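Local coordinates for citrate synthase (Metallosphaera sedula, PDB 6ABX), which catalyses the condensation of oxaloacetate with acetyl-CoA and water to give citrate and CoA, a step of the tricarboxylic acid cycle, at the interface of chains A and B. Numbering follows the deposited sequence. Chains: chain A/B, Citrate synthase.

Contact 1: the interface of chains A and B. Residues chain A 7, 186, 190, 350, 352; chain B 7, 10, 12, 181, 186.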
ATOM      1  N   LEU A   7      -2.547  16.169  -6.247  1.00 16.32           N
ATOM      2  CA  LEU A   7      -3.989  16.244  -5.940  1.00 16.85           C
ATOM      3  C   LEU A   7      -4.282  17.356  -4.934  1.00 18.43           C
ATOM      4  O   LEU A   7      -5.234  17.267  -4.140  1.00 16.44           O
ATOM      5  CB  LEU A   7      -4.503  14.908  -5.419  1.00 15.91           C
ATOM      6  CG  LEU A   7      -4.486  13.787  -6.450  1.00 16.27           C
ATOM      7  CD1 LEU A   7      -4.958  12.512  -5.807  1.00 16.39           C
ATOM      8  CD2 LEU A   7      -5.360  14.158  -7.682  1.00 16.55           C
ATOM      9  N   MET A 186      -4.896   8.043   1.834  1.00 11.71           N
ATOM     10  CA  MET A 186      -5.129   7.892   0.395  1.00 13.07           C
ATOM     11  C   MET A 186      -4.616   6.510  -0.082  1.00 12.90           C
ATOM     12  O   MET A 186      -5.247   5.841  -0.884  1.00 12.36           O
ATOM     13  CB  MET A 186      -4.505   9.038  -0.402  1.00 13.87           C
ATOM     14  CG  MET A 186      -4.663   8.942  -1.910  1.00 16.03           C
ATOM     15  SD  MET A 186      -6.396   8.974  -2.328  1.00 17.96           S
ATOM     16  CE  MET A 186      -6.269   9.100  -4.113  1.00 20.54           C
ATOM     17  N   VAL A 190      -6.916   3.837  -2.075  1.00 11.19           N
ATOM     18  CA  VAL A 190      -6.663   3.341  -3.443  1.00 11.82           C
ATOM     19  C   VAL A 190      -6.770   1.818  -3.441  1.00 10.99           C
ATOM     20  O   VAL A 190      -7.447   1.220  -4.287  1.00 11.54           O
ATOM     21  CB  VAL A 190      -5.329   3.808  -3.998  1.00 11.49           C
ATOM     22  CG1 VAL A 190      -5.047   3.154  -5.335  1.00 12.71           C
ATOM     23  CG2 VAL A 190      -5.347   5.321  -4.160  1.00 11.92           C
ATOM     24  N   ILE A 350     -10.522   3.927  -7.869  1.00 14.04           N
ATOM     25  CA  ILE A 350      -9.729   5.123  -8.074  1.00 13.99           C
ATOM     26  C   ILE A 350      -8.763   4.849  -9.222  1.00 14.63           C
ATOM     27  O   ILE A 350      -7.903   3.968  -9.112  1.00 13.98           O
ATOM     28  CB  ILE A 350      -9.025   5.517  -6.779  1.00 14.00           C
ATOM     29  CG1 ILE A 350     -10.066   5.914  -5.737  1.00 14.05           C
ATOM     30  CG2 ILE A 350      -8.018   6.606  -7.073  1.00 13.18           C
ATOM     31  CD1 ILE A 350      -9.539   5.967  -4.333  1.00 14.11           C
ATOM     32  N   PRO A 352      -6.985   7.274 -12.051  1.00 15.08           N
ATOM     33  CA  PRO A 352      -6.730   8.566 -12.704  1.00 15.40           C
ATOM     34  C   PRO A 352      -6.054   8.379 -14.072  1.00 16.77           C
ATOM     35  O   PRO A 352      -6.064   7.275 -14.609  1.00 15.96           O
ATOM     36  CB  PRO A 352      -5.856   9.232 -11.664  1.00 15.94           C
ATOM     37  CG  PRO A 352      -5.020   8.088 -11.149  1.00 16.28           C
ATOM     38  CD  PRO A 352      -6.009   6.955 -10.983  1.00 15.58           C
TER
ATOM     39  N   LEU B   7     -11.380   9.833  -9.342  1.00 15.62           N
ATOM     40  CA  LEU B   7     -10.381  10.614 -10.091  1.00 17.42           C
ATOM     41  C   LEU B   7     -10.524  10.387 -11.602  1.00 16.67           C
ATOM     42  O   LEU B   7      -9.540  10.448 -12.287  1.00 16.76           O
ATOM     43  CB  LEU B   7      -8.959  10.258  -9.663  1.00 17.70           C
ATOM     44  CG  LEU B   7      -8.631  10.579  -8.211  1.00 18.72           C
ATOM     45  CD1 LEU B   7      -7.199  10.191  -7.899  1.00 17.44           C
ATOM     46  CD2 LEU B   7      -8.870  12.081  -7.959  1.00 19.25           C
ATOM     47  N   ILE B  10      -8.756  12.902 -14.069  1.00 24.37           N
ATOM     48  CA  ILE B  10      -7.809  13.750 -13.420  1.00 21.67           C
ATOM     49  C   ILE B  10      -6.410  13.241 -13.770  1.00 20.24           C
ATOM     50  O   ILE B  10      -6.121  12.065 -13.538  1.00 20.37           O
ATOM     51  CB  ILE B  10      -8.036  13.704 -11.897  1.00 22.28           C
ATOM     52  CG1 ILE B  10      -9.453  14.120 -11.506  1.00 23.78           C
ATOM     53  CG2 ILE B  10      -6.972  14.505 -11.168  1.00 21.79           C
ATOM     54  CD1 ILE B  10      -9.766  15.576 -11.709  1.00 26.94           C
ATOM     55  N   ILE B  12      -2.571  12.959 -12.937  1.00 17.43           N
ATOM     56  CA  ILE B  12      -1.767  13.105 -11.719  1.00 18.95           C
ATOM     57  C   ILE B  12      -0.266  13.224 -12.022  1.00 17.00           C
ATOM     58  O   ILE B  12       0.493  13.521 -11.103  1.00 16.62           O
ATOM     59  CB  ILE B  12      -2.119  12.003 -10.702  1.00 22.57           C
ATOM     60  CG1 ILE B  12      -1.837  10.603 -11.212  1.00 23.37           C
ATOM     61  CG2 ILE B  12      -3.559  12.129 -10.246  1.00 23.43           C
ATOM     62  CD1 ILE B  12      -0.658   9.991 -10.569  1.00 31.42           C
ATOM     63  N   MET B 181      -1.849   4.936 -15.518  1.00 15.69           N
ATOM     64  CA  MET B 181      -2.166   5.179 -14.110  1.00 17.50           C
ATOM     65  C   MET B 181      -3.366   4.358 -13.615  1.00 16.38           C
ATOM     66  O   MET B 181      -4.375   4.888 -13.064  1.00 15.92           O
ATOM     67  CB  MET B 181      -2.489   6.655 -13.900  1.00 22.09           C
ATOM     68  CG  MET B 181      -1.644   7.208 -12.774  1.00 32.80           C
ATOM     69  SD  MET B 181       0.167   7.118 -13.054  1.00 28.34           S
ATOM     70  CE  MET B 181       0.354   7.057 -14.830  1.00 32.35           C
ATOM     71  N   MET B 186      -1.198   3.643  -9.197  1.00 11.45           N
ATOM     72  CA  MET B 186      -1.498   4.849  -8.335  1.00 12.27           C
ATOM     73  C   MET B 186      -1.114   4.557  -6.877  1.00 12.17           C
ATOM     74  O   MET B 186      -0.474   5.366  -6.222  1.00 11.32           O
ATOM     75  CB  MET B 186      -2.972   5.208  -8.442  1.00 13.80           C
ATOM     76  CG  MET B 186      -3.410   6.410  -7.625  1.00 15.20           C
ATOM     77  SD  MET B 186      -2.526   7.898  -8.080  1.00 18.18           S
ATOM     78  CE  MET B 186      -3.330   9.029  -6.936  1.00 20.11           C
TER
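With CG turned away from the carbonyl carbon (chi1 -67° in A:Leu7, much the same in B:Leu7), the two copies of the same leucine point at each other across the two-fold interface of this citrate synthase, a family in which dimers are the rule. They meet tip to tip, CD1 of A:Leu7 lying 3.8 Å from CD1 of B:Leu7. The branches of A:Leu7 divide the work: CD1 also faces the methyl CE of B:Met186, while CD2 lies 3.7 Å from CG2 of B:Ile12 and beside CG2 of B:Ile10. Cutting A:Leu7 back to alanine is likely to open a gap beside B:Leu7 and B:Ile12, which would then be left to their other neighbours, A:Ile350 and A:Met186 for the leucine and A:Pro352 for the isoleucine. The side chains of A:Met186 and B:Met186 run out from the backbone and then bend at chi2 (62° in A:Met186, nearly equal in B:Met186), and this brings their CE methyls within 4.1 Å of each other, the side chains crossing at about a right angle. CG2 of A:Ile350 closes on B:Leu7 CD1 at 3.8 Å. A:Pro352 is the wedge on the chain A side: its CB rests on CB of B:Leu7 (3.8 Å), and its ring carbon CG touches CG of B:Met181. On another side, A:Pro352 CG lies 4.0 Å from the sulfur SD of B:Met186.

Contact 2: the interface of chains A and B. Residues chain A 13-15, 180; chain B 354-356.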
ATOM      1  N   LYS A  13     -13.269  12.012  -1.608  1.00 16.04           N
ATOM      2  CA  LYS A  13     -14.366  11.373  -0.925  1.00 14.36           C
ATOM      3  C   LYS A  13     -15.112  12.409  -0.082  1.00 13.86           C
ATOM      4  O   LYS A  13     -14.597  13.511   0.137  1.00 13.89           O
ATOM      5  CB  LYS A  13     -13.908  10.255   0.023  1.00 15.58           C
ATOM      6  CG  LYS A  13     -12.976  10.696   1.151  1.00 16.10           C
ATOM      7  CD  LYS A  13     -13.266  10.105   2.492  1.00 17.48           C
ATOM      8  CE  LYS A  13     -13.333   8.610   2.551  1.00 16.33           C
ATOM      9  NZ  LYS A  13     -13.543   8.119   3.946  1.00 16.11           N
ATOM     10  N   GLU A  14     -16.325  12.049   0.272  1.00 13.74           N
ATOM     11  CA  GLU A  14     -17.037  12.775   1.337  1.00 15.99           C
ATOM     12  C   GLU A  14     -16.805  12.023   2.647  1.00 13.69           C
ATOM     13  O   GLU A  14     -16.875  10.809   2.657  1.00 15.53           O
ATOM     14  CB  GLU A  14     -18.525  12.852   1.019  1.00 18.80           C
ATOM     15  CG  GLU A  14     -18.837  13.863  -0.060  1.00 22.42           C
ATOM     16  CD  GLU A  14     -20.311  13.959  -0.453  1.00 25.93           C
ATOM     17  OE1 GLU A  14     -21.160  13.263   0.180  1.00 32.31           O
ATOM     18  OE2 GLU A  14     -20.601  14.749  -1.378  1.00 30.30           O
ATOM     19  N   THR A  15     -16.775  12.775   3.752  1.00 14.34           N
ATOM     20  CA  THR A  15     -16.523  12.141   5.032  1.00 13.06           C
ATOM     21  C   THR A  15     -17.375  12.786   6.104  1.00 13.34           C
ATOM     22  O   THR A  15     -17.512  14.010   6.110  1.00 13.86           O
ATOM     23  CB  THR A  15     -15.035  12.125   5.416  1.00 13.98           C
ATOM     24  OG1 THR A  15     -14.842  11.206   6.483  1.00 13.12           O
ATOM     25  CG2 THR A  15     -14.453  13.454   5.826  1.00 16.35           C
ATOM     26  N   GLU A 180      -8.155  12.979   8.549  1.00 16.07           N
ATOM     27  CA  GLU A 180      -8.839  13.182   7.259  1.00 20.34           C
ATOM     28  C   GLU A 180      -7.884  12.586   6.181  1.00 20.03           C
ATOM     29  O   GLU A 180      -7.340  11.447   6.282  1.00 18.58           O
ATOM     30  CB  GLU A 180      -9.270  14.670   7.231  1.00 22.42           C
ATOM     31  CG  GLU A 180     -10.646  14.970   6.572  1.00 27.80           C
ATOM     32  CD  GLU A 180     -11.242  16.391   6.535  1.00 31.25           C
ATOM     33  OE1 GLU A 180     -10.755  17.292   7.260  1.00 27.98           O
ATOM     34  OE2 GLU A 180     -12.275  16.625   5.773  1.00 30.58           O
TER
ATOM     35  N   ALA B 354     -10.850  15.736   1.538  1.00 15.59           N
ATOM     36  CA  ALA B 354     -12.179  15.225   1.616  1.00 15.09           C
ATOM     37  C   ALA B 354     -13.125  16.404   1.693  1.00 15.41           C
ATOM     38  O   ALA B 354     -12.686  17.466   2.068  1.00 20.42           O
ATOM     39  CB  ALA B 354     -12.375  14.342   2.825  1.00 16.71           C
ATOM     40  N   ILE B 355     -14.378  16.162   1.344  1.00 16.78           N
ATOM     41  CA  ILE B 355     -15.459  17.139   1.595  1.00 18.31           C
ATOM     42  C   ILE B 355     -16.196  16.659   2.846  1.00 15.63           C
ATOM     43  O   ILE B 355     -16.631  15.486   2.907  1.00 16.33           O
ATOM     44  CB  ILE B 355     -16.356  17.272   0.358  1.00 20.34           C
ATOM     45  CG1 ILE B 355     -15.589  17.937  -0.783  1.00 23.62           C
ATOM     46  CG2 ILE B 355     -17.656  18.002   0.687  1.00 21.06           C
ATOM     47  CD1 ILE B 355     -16.254  17.735  -2.095  1.00 25.11           C
ATOM     48  N   TYR B 356     -16.288  17.543   3.844  1.00 16.96           N
ATOM     49  CA  TYR B 356     -16.844  17.156   5.130  1.00 17.22           C
ATOM     50  C   TYR B 356     -18.359  17.310   5.106  1.00 17.37           C
ATOM     51  O   TYR B 356     -18.836  18.357   4.721  1.00 18.81           O
ATOM     52  CB  TYR B 356     -16.331  18.035   6.258  1.00 17.05           C
ATOM     53  CG  TYR B 356     -16.736  17.504   7.607  1.00 16.52           C
ATOM     54  CD1 TYR B 356     -16.223  16.314   8.069  1.00 15.30           C
ATOM     55  CD2 TYR B 356     -17.659  18.152   8.404  1.00 15.60           C
ATOM     56  CE1 TYR B 356     -16.591  15.801   9.281  1.00 15.35           C
ATOM     57  CE2 TYR B 356     -18.070  17.628   9.603  1.00 15.53           C
ATOM     58  CZ  TYR B 356     -17.508  16.461  10.076  1.00 16.75           C
ATOM     59  OH  TYR B 356     -17.933  15.942  11.257  1.00 15.90           O
TER
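The methyl CG2 of A:Thr15 and the methyl CB of B:Ala354 face each other at 3.8 Å and form the small apolar centre of this parallel strand pairing. The threonine is turned with OG1 opposite its backbone N (chi1 -165°), and that rotation presents CG2 to the partner strand. The same methyl reaches CD1 of B:Tyr356 at 4.0 Å, the two side chains crossing at a slant, while CG of A:Lys13 approaches the alanine methyl from a direction roughly at right angles to the threonine. A smaller residue such as alanine at B:Tyr356 would probably remove the ring atom CD1 that lies against CG2 and the carbonyl O of A:Thr15, leaving both with less cover. Further out, the carboxylate of A:Glu180 borders B:Ala354, its OE2 lying 3.7 Å from CB, a contact rather than a bond. The bonds at the rim are between backbones. The N-H of B:Ile355 donates to the carbonyl O of A:Lys13 at 2.9 Å, and the N-H of A:Thr15 donates to O of B:Ile355 at 2.8 Å. B:Ile355 therefore both gives and takes, the usual register of parallel strands. Strand 353-356 of one subunit is in this way joined to strand 11-15 of the other, tying a C-terminal segment onto its neighbour's body and stitching the dimer together.

Contact 3: the interface of chains A and B. Residues chain A 354-357; chain B 14-18.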
ATOM      1  N   ALA A 354      -2.650  10.131 -16.853  1.00 16.17           N
ATOM      2  CA  ALA A 354      -1.487  10.890 -16.996  1.00 16.89           C
ATOM      3  C   ALA A 354      -1.634  11.788 -18.225  1.00 16.85           C
ATOM      4  O   ALA A 354      -2.471  11.504 -19.089  1.00 19.68           O
ATOM      5  CB  ALA A 354      -0.283  10.037 -17.128  1.00 17.97           C
ATOM      6  N   ILE A 355      -0.824  12.835 -18.268  1.00 18.47           N
ATOM      7  CA  ILE A 355      -0.603  13.594 -19.549  1.00 19.74           C
ATOM      8  C   ILE A 355       0.638  13.014 -20.235  1.00 19.47           C
ATOM      9  O   ILE A 355       1.751  12.963 -19.662  1.00 19.75           O
ATOM     10  CB  ILE A 355      -0.468  15.100 -19.285  1.00 22.39           C
ATOM     11  CG1 ILE A 355      -1.735  15.619 -18.584  1.00 25.19           C
ATOM     12  CG2 ILE A 355      -0.177  15.859 -20.578  1.00 22.30           C
ATOM     13  CD1 ILE A 355      -1.513  16.924 -17.920  1.00 29.98           C
ATOM     14  N   TYR A 356       0.491  12.636 -21.502  1.00 20.36           N
ATOM     15  CA  TYR A 356       1.563  11.951 -22.177  1.00 20.28           C
ATOM     16  C   TYR A 356       2.421  12.955 -22.947  1.00 22.58           C
ATOM     17  O   TYR A 356       1.860  13.804 -23.667  1.00 22.58           O
ATOM     18  CB  TYR A 356       1.045  10.914 -23.160  1.00 20.90           C
ATOM     19  CG  TYR A 356       2.157  10.068 -23.723  1.00 22.59           C
ATOM     20  CD1 TYR A 356       2.651   8.981 -23.008  1.00 21.70           C
ATOM     21  CD2 TYR A 356       2.750  10.341 -24.946  1.00 23.30           C
ATOM     22  CE1 TYR A 356       3.650   8.176 -23.508  1.00 21.24           C
ATOM     23  CE2 TYR A 356       3.768   9.548 -25.447  1.00 22.70           C
ATOM     24  CZ  TYR A 356       4.239   8.475 -24.717  1.00 21.95           C
ATOM     25  OH  TYR A 356       5.234   7.669 -25.193  1.00 22.13           O
ATOM     26  N   VAL A 357       3.735  12.847 -22.771  1.00 23.29           N
ATOM     27  CA  VAL A 357       4.725  13.623 -23.509  1.00 28.08           C
ATOM     28  C   VAL A 357       5.602  12.671 -24.346  1.00 28.44           C
ATOM     29  O   VAL A 357       6.324  11.815 -23.857  1.00 29.78           O
ATOM     30  CB  VAL A 357       5.545  14.498 -22.543  1.00 31.65           C
ATOM     31  CG1 VAL A 357       6.636  15.274 -23.281  1.00 38.60           C
ATOM     32  CG2 VAL A 357       4.639  15.417 -21.735  1.00 32.28           C
TER
ATOM     33  N   GLU B  14       2.878  13.837 -15.504  1.00 19.49           N
ATOM     34  CA  GLU B  14       3.292  13.827 -16.895  1.00 20.80           C
ATOM     35  C   GLU B  14       4.077  12.534 -17.085  1.00 20.44           C
ATOM     36  O   GLU B  14       4.837  12.182 -16.226  1.00 19.34           O
ATOM     37  CB  GLU B  14       4.104  15.063 -17.226  1.00 26.16           C
ATOM     38  CG  GLU B  14       3.376  16.343 -16.852  1.00 34.08           C
ATOM     39  CD  GLU B  14       3.668  17.512 -17.774  1.00 41.54           C
ATOM     40  OE1 GLU B  14       4.869  17.719 -18.078  1.00 49.70           O
ATOM     41  OE2 GLU B  14       2.701  18.170 -18.225  1.00 50.66           O
ATOM     42  N   THR B  15       3.909  11.867 -18.234  1.00 17.83           N
ATOM     43  CA  THR B  15       4.591  10.573 -18.418  1.00 17.65           C
ATOM     44  C   THR B  15       5.067  10.416 -19.856  1.00 17.48           C
ATOM     45  O   THR B  15       4.460  10.985 -20.754  1.00 17.14           O
ATOM     46  CB  THR B  15       3.666   9.404 -18.055  1.00 17.51           C
ATOM     47  OG1 THR B  15       4.411   8.181 -18.015  1.00 16.98           O
ATOM     48  CG2 THR B  15       2.537   9.215 -19.037  1.00 19.00           C
ATOM     49  N   SER B  16       6.165   9.674 -20.025  1.00 17.99           N
ATOM     50  CA  SER B  16       6.650   9.257 -21.313  1.00 17.18           C
ATOM     51  C   SER B  16       6.670   7.732 -21.438  1.00 17.44           C
ATOM     52  O   SER B  16       7.273   7.230 -22.400  1.00 17.13           O
ATOM     53  CB  SER B  16       8.022   9.815 -21.567  1.00 21.52           C
ATOM     54  OG  SER B  16       7.972  11.236 -21.569  1.00 27.76           O
ATOM     55  N   ILE B  17       6.048   7.011 -20.495  1.00 15.99           N
ATOM     56  CA  ILE B  17       6.161   5.558 -20.452  1.00 15.49           C
ATOM     57  C   ILE B  17       5.091   4.931 -21.352  1.00 16.38           C
ATOM     58  O   ILE B  17       5.406   4.210 -22.304  1.00 18.90           O
ATOM     59  CB  ILE B  17       6.161   5.031 -18.999  1.00 15.05           C
ATOM     60  CG1 ILE B  17       7.302   5.639 -18.167  1.00 16.55           C
ATOM     61  CG2 ILE B  17       6.201   3.506 -18.957  1.00 15.66           C
ATOM     62  CD1 ILE B  17       7.198   5.333 -16.684  1.00 15.11           C
ATOM     63  N   THR B  18       3.824   5.110 -21.022  1.00 16.06           N
ATOM     64  CA  THR B  18       2.760   4.399 -21.696  1.00 16.04           C
ATOM     65  C   THR B  18       1.676   5.382 -22.136  1.00 16.04           C
ATOM     66  O   THR B  18       1.212   6.244 -21.383  1.00 16.35           O
ATOM     67  CB  THR B  18       2.161   3.299 -20.821  1.00 17.12           C
ATOM     68  OG1 THR B  18       3.194   2.343 -20.540  1.00 16.83           O
ATOM     69  CG2 THR B  18       0.948   2.694 -21.482  1.00 16.09           C
TER
HETATM   70  O   HOH W   1       8.276   7.800 -24.793  1.00 35.50           O
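Methyl CB of A:Ala354 lies 3.5 Å from methyl CG2 of B:Thr15, the close-packed start of a parallel beta pairing between the two subunits of this citrate synthase. B:Thr15 serves this end with both its backbone and its side chain. Its N-H donates to O of A:Ile355 at 2.8 Å, and its own O accepts the N-H of A:Val357 at 2.8 Å. With OG1 turned opposite the backbone N (chi1 -170°), its CG2 is directed at the alanine, and the hydroxyl is left to accept the N-H of B:Ile17 within its own chain, which may steady the turn after the strand. At A:Val357 a side chain takes over: the hydroxyl OG of B:Ser16 donates to the carbonyl O of A:Val357 at 2.9 Å, tilted from the carbonyl plane. The ring of A:Tyr356 makes the looser side. Its inner carbon CD1 lies 4.0 Å from CG2 of B:Thr15; farther along, the ring follows the B:Ser16 backbone, with CE1 3.9 Å from CA of B:Ser16, and its edge is met in plane by N of B:Thr18. Its hydroxyl OH reaches the partner through solvent, a water standing 3.1 Å from OH and 2.7 Å from the carbonyl O of B:Ser16.

Contact 4: the interface of chains A and B. Residues chain A 353-355; chain B 13, 15, 180-181.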
ATOM      1  N   LYS A 353      -5.471   9.443 -14.622  1.00 17.69           N
ATOM      2  CA  LYS A 353      -4.754   9.353 -15.898  1.00 18.91           C
ATOM      3  C   LYS A 353      -3.459  10.159 -15.783  1.00 16.97           C
ATOM      4  O   LYS A 353      -3.157  10.694 -14.691  1.00 17.18           O
ATOM      5  CB  LYS A 353      -5.661   9.810 -17.043  1.00 22.88           C
ATOM      6  CG  LYS A 353      -5.934  11.295 -17.042  1.00 26.85           C
ATOM      7  CD  LYS A 353      -6.551  11.837 -18.318  1.00 29.77           C
ATOM      8  CE  LYS A 353      -6.702  13.355 -18.248  1.00 33.66           C
ATOM      9  NZ  LYS A 353      -7.195  13.918 -19.530  1.00 38.85           N
ATOM     10  N   ALA A 354      -2.650  10.131 -16.853  1.00 16.17           N
ATOM     11  CA  ALA A 354      -1.487  10.890 -16.996  1.00 16.89           C
ATOM     12  C   ALA A 354      -1.634  11.788 -18.225  1.00 16.85           C
ATOM     13  O   ALA A 354      -2.471  11.504 -19.089  1.00 19.68           O
ATOM     14  CB  ALA A 354      -0.283  10.037 -17.128  1.00 17.97           C
ATOM     15  N   ILE A 355      -0.824  12.835 -18.268  1.00 18.47           N
ATOM     16  CA  ILE A 355      -0.603  13.594 -19.549  1.00 19.74           C
ATOM     17  C   ILE A 355       0.638  13.014 -20.235  1.00 19.47           C
ATOM     18  O   ILE A 355       1.751  12.963 -19.662  1.00 19.75           O
ATOM     19  CB  ILE A 355      -0.468  15.100 -19.285  1.00 22.39           C
ATOM     20  CG1 ILE A 355      -1.735  15.619 -18.584  1.00 25.19           C
ATOM     21  CG2 ILE A 355      -0.177  15.859 -20.578  1.00 22.30           C
ATOM     22  CD1 ILE A 355      -1.513  16.924 -17.920  1.00 29.98           C
TER
ATOM     23  N   LYS B  13       0.185  12.980 -13.276  1.00 16.31           N
ATOM     24  CA  LYS B  13       1.573  13.118 -13.602  1.00 17.52           C
ATOM     25  C   LYS B  13       1.724  13.302 -15.111  1.00 16.71           C
ATOM     26  O   LYS B  13       0.783  13.047 -15.840  1.00 15.79           O
ATOM     27  CB  LYS B  13       2.413  11.894 -13.210  1.00 18.11           C
ATOM     28  CG  LYS B  13       1.930  10.575 -13.824  1.00 18.50           C
ATOM     29  CD  LYS B  13       3.040   9.621 -14.286  1.00 18.89           C
ATOM     30  CE  LYS B  13       3.971   9.125 -13.197  1.00 18.13           C
ATOM     31  NZ  LYS B  13       4.957   8.135 -13.691  1.00 16.93           N
ATOM     32  N   THR B  15       3.909  11.867 -18.234  1.00 17.83           N
ATOM     33  CA  THR B  15       4.591  10.573 -18.418  1.00 17.65           C
ATOM     34  C   THR B  15       5.067  10.416 -19.856  1.00 17.48           C
ATOM     35  O   THR B  15       4.460  10.985 -20.754  1.00 17.14           O
ATOM     36  CB  THR B  15       3.666   9.404 -18.055  1.00 17.51           C
ATOM     37  OG1 THR B  15       4.411   8.181 -18.015  1.00 16.98           O
ATOM     38  CG2 THR B  15       2.537   9.215 -19.037  1.00 19.00           C
ATOM     39  N   GLU B 180      -0.114   2.603 -17.665  1.00 13.56           N
ATOM     40  CA  GLU B 180      -0.334   4.009 -17.270  1.00 14.90           C
ATOM     41  C   GLU B 180      -0.899   4.041 -15.846  1.00 15.01           C
ATOM     42  O   GLU B 180      -0.418   3.284 -14.980  1.00 14.53           O
ATOM     43  CB  GLU B 180      -1.180   4.723 -18.312  1.00 16.40           C
ATOM     44  CG  GLU B 180      -0.957   6.222 -18.267  1.00 17.57           C
ATOM     45  CD  GLU B 180      -2.262   6.985 -18.163  1.00 21.67           C
ATOM     46  OE1 GLU B 180      -3.116   6.543 -17.355  1.00 18.39           O
ATOM     47  OE2 GLU B 180      -2.429   8.031 -18.903  1.00 23.44           O
ATOM     48  N   MET B 181      -1.849   4.936 -15.518  1.00 15.69           N
ATOM     49  CA  MET B 181      -2.166   5.179 -14.110  1.00 17.50           C
ATOM     50  C   MET B 181      -3.366   4.358 -13.615  1.00 16.38           C
ATOM     51  O   MET B 181      -4.375   4.888 -13.064  1.00 15.92           O
ATOM     52  CB  MET B 181      -2.489   6.655 -13.900  1.00 22.09           C
ATOM     53  CG  MET B 181      -1.644   7.208 -12.774  1.00 32.80           C
ATOM     54  SD  MET B 181       0.167   7.118 -13.054  1.00 28.34           S
ATOM     55  CE  MET B 181       0.354   7.057 -14.830  1.00 32.35           C
TER
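The carboxylate of B:Glu180 takes the N-H of A:Ala354 through OE2 at 2.9 Å, so a side chain of one subunit captures a main-chain group at the start of the other's strand. The donor comes from above the carboxylate plane, 62° out of it. B:Glu180 bends at chi2 (-128°), which lays its carboxylate over A:Ala354; OE2 and the methyl CB of that alanine are also in contact. One residue on, the N-H of A:Ile355 donates to the carbonyl O of B:Lys13 at 2.9 Å, and the next bond of the pairing runs from B:Thr15 to A:Ile355. Apolar atoms fill in around the alanine. CE of B:Met181 approaches CB of A:Ala354 at 3.8 Å. CG of B:Lys13 closes on CB of A:Ala354 at 4.0 Å, while CB of B:Met181 lies 4.0 Å from CA of A:Lys353. In the second shell the other carboxylate oxygen is bonded within chain B. The backbone N of B:Met181 donates to OE1 of B:Glu180 at 2.7 Å, on the anti side, a bond that would limit rotation of the carboxylate and keep OE2 turned to the partner. In the fold, strand 353-356 of chain A is thus clasped between strand 11-15 of chain B and the loop that precedes helix 183-193.

Contact 1 lies near the two-fold axis, and the strand pairings flank it: contact 2 is about 16 Å away, contact 3 about 14 Å and contact 4 about 9 Å, between centres of C-alpha atoms. Contacts 3 and 4, about 5 Å apart, share A:Ala354, A:Ile355 and B:Thr15 and read as one site; contact 2, about 29 Å from contact 3, is the approximate counterpart with chains exchanged, A:Glu180 being placed differently. B:Met181 belongs to contacts 1 and 4. Contact 4 sits about 12 Å from the predicted active-site B:His253, so the paired strands may help shape the catalytic neighbourhood of the dimer.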